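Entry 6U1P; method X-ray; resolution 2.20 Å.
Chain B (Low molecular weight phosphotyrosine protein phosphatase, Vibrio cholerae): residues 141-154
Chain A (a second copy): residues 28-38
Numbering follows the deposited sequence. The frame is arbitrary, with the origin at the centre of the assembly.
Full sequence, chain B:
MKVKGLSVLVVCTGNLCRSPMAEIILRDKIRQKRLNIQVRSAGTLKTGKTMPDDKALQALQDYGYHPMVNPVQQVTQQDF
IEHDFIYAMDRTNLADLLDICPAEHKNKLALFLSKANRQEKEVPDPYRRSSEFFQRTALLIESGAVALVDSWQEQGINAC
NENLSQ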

# COMPACT_ATOMS: atom_id res chain seq x y z
N ILE B 141 17.27 1.42 0.62
CA ILE B 141 17.70 2.47 -0.29
C ILE B 141 18.78 3.34 0.37
O ILE B 141 19.76 3.75 -0.28
CB ILE B 141 16.49 3.31 -0.76
CG1 ILE B 141 15.61 2.48 -1.71
CG2 ILE B 141 16.96 4.57 -1.50
CD1 ILE B 141 14.30 3.22 -2.15
N GLU B 142 18.63 3.62 1.66
CA GLU B 142 19.61 4.43 2.36
C GLU B 142 20.98 3.78 2.28
O GLU B 142 21.97 4.43 1.91
CB GLU B 142 19.17 4.61 3.81
CG GLU B 142 19.94 5.65 4.59
CD GLU B 142 19.40 5.78 6.01
OE1 GLU B 142 19.22 4.73 6.67
OE2 GLU B 142 19.14 6.92 6.46
N SER B 143 21.04 2.48 2.57
CA SER B 143 22.29 1.74 2.47
C SER B 143 22.88 1.85 1.07
O SER B 143 24.07 2.13 0.90
CB SER B 143 22.03 0.27 2.83
OG SER B 143 22.93 -0.59 2.16
N GLY B 144 22.05 1.69 0.04
CA GLY B 144 22.53 1.86 -1.32
C GLY B 144 23.03 3.27 -1.60
O GLY B 144 24.09 3.46 -2.20
N ALA B 145 22.27 4.28 -1.15
CA ALA B 145 22.64 5.66 -1.44
C ALA B 145 24.03 6.00 -0.89
O ALA B 145 24.85 6.60 -1.59
CB ALA B 145 21.59 6.62 -0.86
N VAL B 146 24.32 5.58 0.36
CA VAL B 146 25.60 5.90 0.99
C VAL B 146 26.75 5.33 0.17
O VAL B 146 27.79 5.97 -0.03
CB VAL B 146 25.65 5.40 2.45
CG1 VAL B 146 27.10 5.40 2.97
CG2 VAL B 146 24.78 6.26 3.34
N ALA B 147 26.58 4.09 -0.32
CA ALA B 147 27.63 3.48 -1.14
C ALA B 147 27.81 4.24 -2.45
O ALA B 147 28.95 4.49 -2.88
CB ALA B 147 27.30 2.01 -1.40
N LEU B 148 26.71 4.60 -3.12
CA LEU B 148 26.84 5.37 -4.36
C LEU B 148 27.60 6.67 -4.12
O LEU B 148 28.48 7.04 -4.90
CB LEU B 148 25.47 5.68 -4.95
CG LEU B 148 24.65 4.53 -5.57
CD1 LEU B 148 23.36 5.07 -6.21
CD2 LEU B 148 25.49 3.78 -6.59
N VAL B 149 27.27 7.38 -3.04
CA VAL B 149 27.92 8.65 -2.77
C VAL B 149 29.41 8.44 -2.54
O VAL B 149 30.23 9.25 -2.97
CB VAL B 149 27.23 9.37 -1.59
CG1 VAL B 149 28.09 10.48 -1.08
CG2 VAL B 149 25.86 9.93 -2.05
N ASP B 150 29.78 7.33 -1.90
CA ASP B 150 31.20 7.01 -1.75
C ASP B 150 31.86 6.79 -3.10
O ASP B 150 32.91 7.38 -3.41
CB ASP B 150 31.39 5.78 -0.86
CG ASP B 150 31.14 6.08 0.59
OD1 ASP B 150 31.06 7.27 0.96
OD2 ASP B 150 31.02 5.11 1.37
N SER B 151 31.27 5.91 -3.91
CA SER B 151 31.83 5.59 -5.22
C SER B 151 32.00 6.83 -6.08
O SER B 151 32.98 6.94 -6.84
CB SER B 151 30.94 4.58 -5.94
OG SER B 151 30.96 4.78 -7.34
N TRP B 152 31.06 7.77 -5.99
CA TRP B 152 31.12 8.99 -6.79
C TRP B 152 32.33 9.84 -6.42
O TRP B 152 32.95 10.46 -7.29
CB TRP B 152 29.83 9.79 -6.63
CG TRP B 152 28.66 9.09 -7.18
CD1 TRP B 152 28.69 8.07 -8.09
CD2 TRP B 152 27.29 9.33 -6.88
NE1 TRP B 152 27.41 7.67 -8.38
CE2 TRP B 152 26.53 8.42 -7.65
CE3 TRP B 152 26.62 10.23 -6.05
CZ2 TRP B 152 25.12 8.38 -7.59
CZ3 TRP B 152 25.23 10.19 -5.99
CH2 TRP B 152 24.50 9.27 -6.76
N GLN B 153 32.69 9.86 -5.14
CA GLN B 153 33.85 10.69 -4.88
C GLN B 153 35.14 9.99 -5.28
O GLN B 153 36.22 10.55 -5.07
CB GLN B 153 33.87 11.10 -3.40
CG GLN B 153 32.51 11.61 -2.91
CD GLN B 153 32.46 11.82 -1.40
OE1 GLN B 153 33.17 12.66 -0.87
NE2 GLN B 153 31.62 11.04 -0.71
N GLU B 154 35.04 8.80 -5.88
CA GLU B 154 36.17 8.03 -6.38
C GLU B 154 36.03 7.76 -7.87
O GLU B 154 36.38 8.60 -8.69
CB GLU B 154 36.29 6.70 -5.64
CG GLU B 154 35.83 6.70 -4.20
CD GLU B 154 36.31 7.92 -3.44
OE1 GLU B 154 35.53 8.45 -2.64
OE2 GLU B 154 37.44 8.38 -3.67
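Chain A, residues 28-38: DKIRQKRLNIQ

Chain A meets the helix of chain B, residues 141-152, with the end of a helix, a loop and the start of a strand. Residues 28-32 are the end of a helix that begins earlier in the chain; its axis runs 42° from that of the chain B helix, with the same general N-to-C sense, a signed crossing angle of -42° and a closest approach of 10.4 Å. At Lys A33 the chain leaves helical phi/psi, and Arg A34 takes positive values, 46/48. Leu A35 N bonds back to Ile A30 O at 3.1 Å, and from Ile A37 the chain is extended as a strand. The turn thus lets a short segment present side chains from both its helix and what follows.

The register follows this path. CA of Val B146 lies 7.3 Å from CA of Lys A29, and CA of Val B149 lies 7.2 Å from CA of Ile A30; farther along, the CA atoms of Gln B153 and Leu A35 are 8.7 Å apart, and those of Trp B152 and Ile A37 are 9.1 Å apart. Glu B142, Val B146, Val B149 and Trp B152 are spaced three or four apart, so they share one face of the helix; Gln B153, just past its end, extends that face.

Apolar packing centres on Val B149 and Trp B152, both directed toward chain A. Val B149, with chi1 t, sets CG1 3.9 Å from Leu A35 CD1 and CG2 4.4 Å from Ile A30 CG1. The indole of Trp B152 meets two isoleucine tips obliquely: CE3 is 3.6 Å from Ile A37 CD1, and CZ3 is 4.1 Å from Ile A30 CD1. Both isoleucines use the m,t rotamer, which extends CD1 to the ring.

Long polar side chains contribute mainly their carbons. Lys A29, the residue most covered here, lays its chain along the helix: CB is 4.2 Å from Val B149 CG2, CD is 3.6 Å from Val B146 CG2, and CE is 4.3 Å from Glu B142 CG. Gln B153 is anchored within its own chain by a hydrogen bond from NE2 to Val B149 O, 3.2 Å; so held, its CD lies 3.9 Å from Leu A35 CD1 and its NE2 3.8 Å from Lys A33 CD.

Electrostatics add little directional bonding. Lys A29 NZ stands 4.5 Å from Glu B142 OE2, beyond a salt bridge, and makes a long one, 3.7 Å, to Asp A28 OD2 in its own chain. No hydrogen bond crosses between the stretches; the contacts behind the 445 Å² buried are van der Waals ones, made by apolar side chains and by the carbons of longer polar ones, with Gln B153 NE2 the one polar atom among the closest pairs.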

# COMPACT_ATOMS: atom_id res chain seq x y z
N ASP A 28 19.76 14.43 0.07
CA ASP A 28 20.16 14.78 1.43
C ASP A 28 21.65 14.46 1.67
O ASP A 28 22.38 15.25 2.27
CB ASP A 28 19.29 14.07 2.46
CG ASP A 28 19.77 14.31 3.91
OD1 ASP A 28 19.38 15.32 4.53
OD2 ASP A 28 20.58 13.51 4.42
N LYS A 29 22.10 13.28 1.25
CA LYS A 29 23.49 12.91 1.49
C LYS A 29 24.45 13.74 0.66
O LYS A 29 25.57 14.03 1.12
CB LYS A 29 23.68 11.41 1.22
CG LYS A 29 22.70 10.56 2.02
CD LYS A 29 23.40 9.52 2.83
CE LYS A 29 22.55 9.04 4.02
NZ LYS A 29 21.96 10.11 4.87
N ILE A 30 24.05 14.12 -0.55
CA ILE A 30 24.90 14.99 -1.36
C ILE A 30 25.04 16.36 -0.70
O ILE A 30 26.14 16.92 -0.63
CB ILE A 30 24.32 15.11 -2.78
CG1 ILE A 30 24.47 13.79 -3.55
CG2 ILE A 30 24.98 16.25 -3.54
CD1 ILE A 30 23.57 13.75 -4.75
N ARG A 31 23.94 16.91 -0.19
CA ARG A 31 24.02 18.24 0.40
C ARG A 31 24.73 18.20 1.75
O ARG A 31 25.43 19.15 2.10
CB ARG A 31 22.62 18.86 0.50
CG ARG A 31 21.81 18.76 -0.83
CD ARG A 31 20.88 19.97 -1.09
NE ARG A 31 20.13 19.88 -2.34
CZ ARG A 31 20.64 20.03 -3.56
NH1 ARG A 31 21.94 20.28 -3.72
NH2 ARG A 31 19.85 19.93 -4.63
N GLN A 32 24.65 17.07 2.46
CA GLN A 32 25.36 16.91 3.72
C GLN A 32 26.86 17.10 3.55
O GLN A 32 27.54 17.62 4.45
CB GLN A 32 25.08 15.52 4.28
CG GLN A 32 25.01 15.41 5.76
CD GLN A 32 23.66 15.82 6.29
OE1 GLN A 32 23.41 17.01 6.52
NE2 GLN A 32 22.78 14.84 6.49
N LYS A 33 27.41 16.66 2.41
CA LYS A 33 28.83 16.80 2.10
C LYS A 33 29.12 17.93 1.12
O LYS A 33 30.28 18.11 0.72
CB LYS A 33 29.37 15.47 1.57
CG LYS A 33 29.25 14.30 2.58
CD LYS A 33 30.00 13.06 2.08
CE LYS A 33 30.09 11.95 3.13
NZ LYS A 33 30.65 12.35 4.46
N ARG A 34 28.10 18.72 0.76
CA ARG A 34 28.21 19.81 -0.23
C ARG A 34 28.94 19.38 -1.49
O ARG A 34 29.79 20.10 -2.01
CB ARG A 34 28.90 21.05 0.36
CG ARG A 34 28.32 21.61 1.62
CD ARG A 34 29.43 22.17 2.47
N LEU A 35 28.55 18.23 -2.03
CA LEU A 35 29.12 17.79 -3.29
C LEU A 35 28.38 18.45 -4.45
O LEU A 35 27.21 18.84 -4.33
CB LEU A 35 29.02 16.26 -3.41
CG LEU A 35 29.71 15.55 -2.24
CD1 LEU A 35 29.36 14.07 -2.12
CD2 LEU A 35 31.27 15.76 -2.35
N ASN A 36 29.07 18.59 -5.58
CA ASN A 36 28.45 19.19 -6.76
C ASN A 36 27.84 18.09 -7.63
O ASN A 36 28.32 17.73 -8.70
CB ASN A 36 29.46 20.02 -7.54
CG ASN A 36 28.83 20.71 -8.73
OD1 ASN A 36 29.47 20.91 -9.76
ND2 ASN A 36 27.54 21.05 -8.61
N ILE A 37 26.74 17.54 -7.13
CA ILE A 37 26.02 16.47 -7.80
C ILE A 37 24.54 16.81 -7.82
O ILE A 37 23.98 17.18 -6.78
CB ILE A 37 26.25 15.11 -7.12
CG1 ILE A 37 27.74 14.74 -7.08
CG2 ILE A 37 25.38 14.01 -7.79
CD1 ILE A 37 28.06 13.49 -6.23
N GLN A 38 23.91 16.65 -8.97
CA GLN A 38 22.47 16.78 -9.07
C GLN A 38 21.86 15.39 -9.19
O GLN A 38 22.48 14.45 -9.71
CB GLN A 38 22.06 17.62 -10.28
CG GLN A 38 22.53 19.05 -10.18
CD GLN A 38 23.38 19.47 -11.36
OE1 GLN A 38 22.85 19.79 -12.44
NE2 GLN A 38 24.71 19.47 -11.18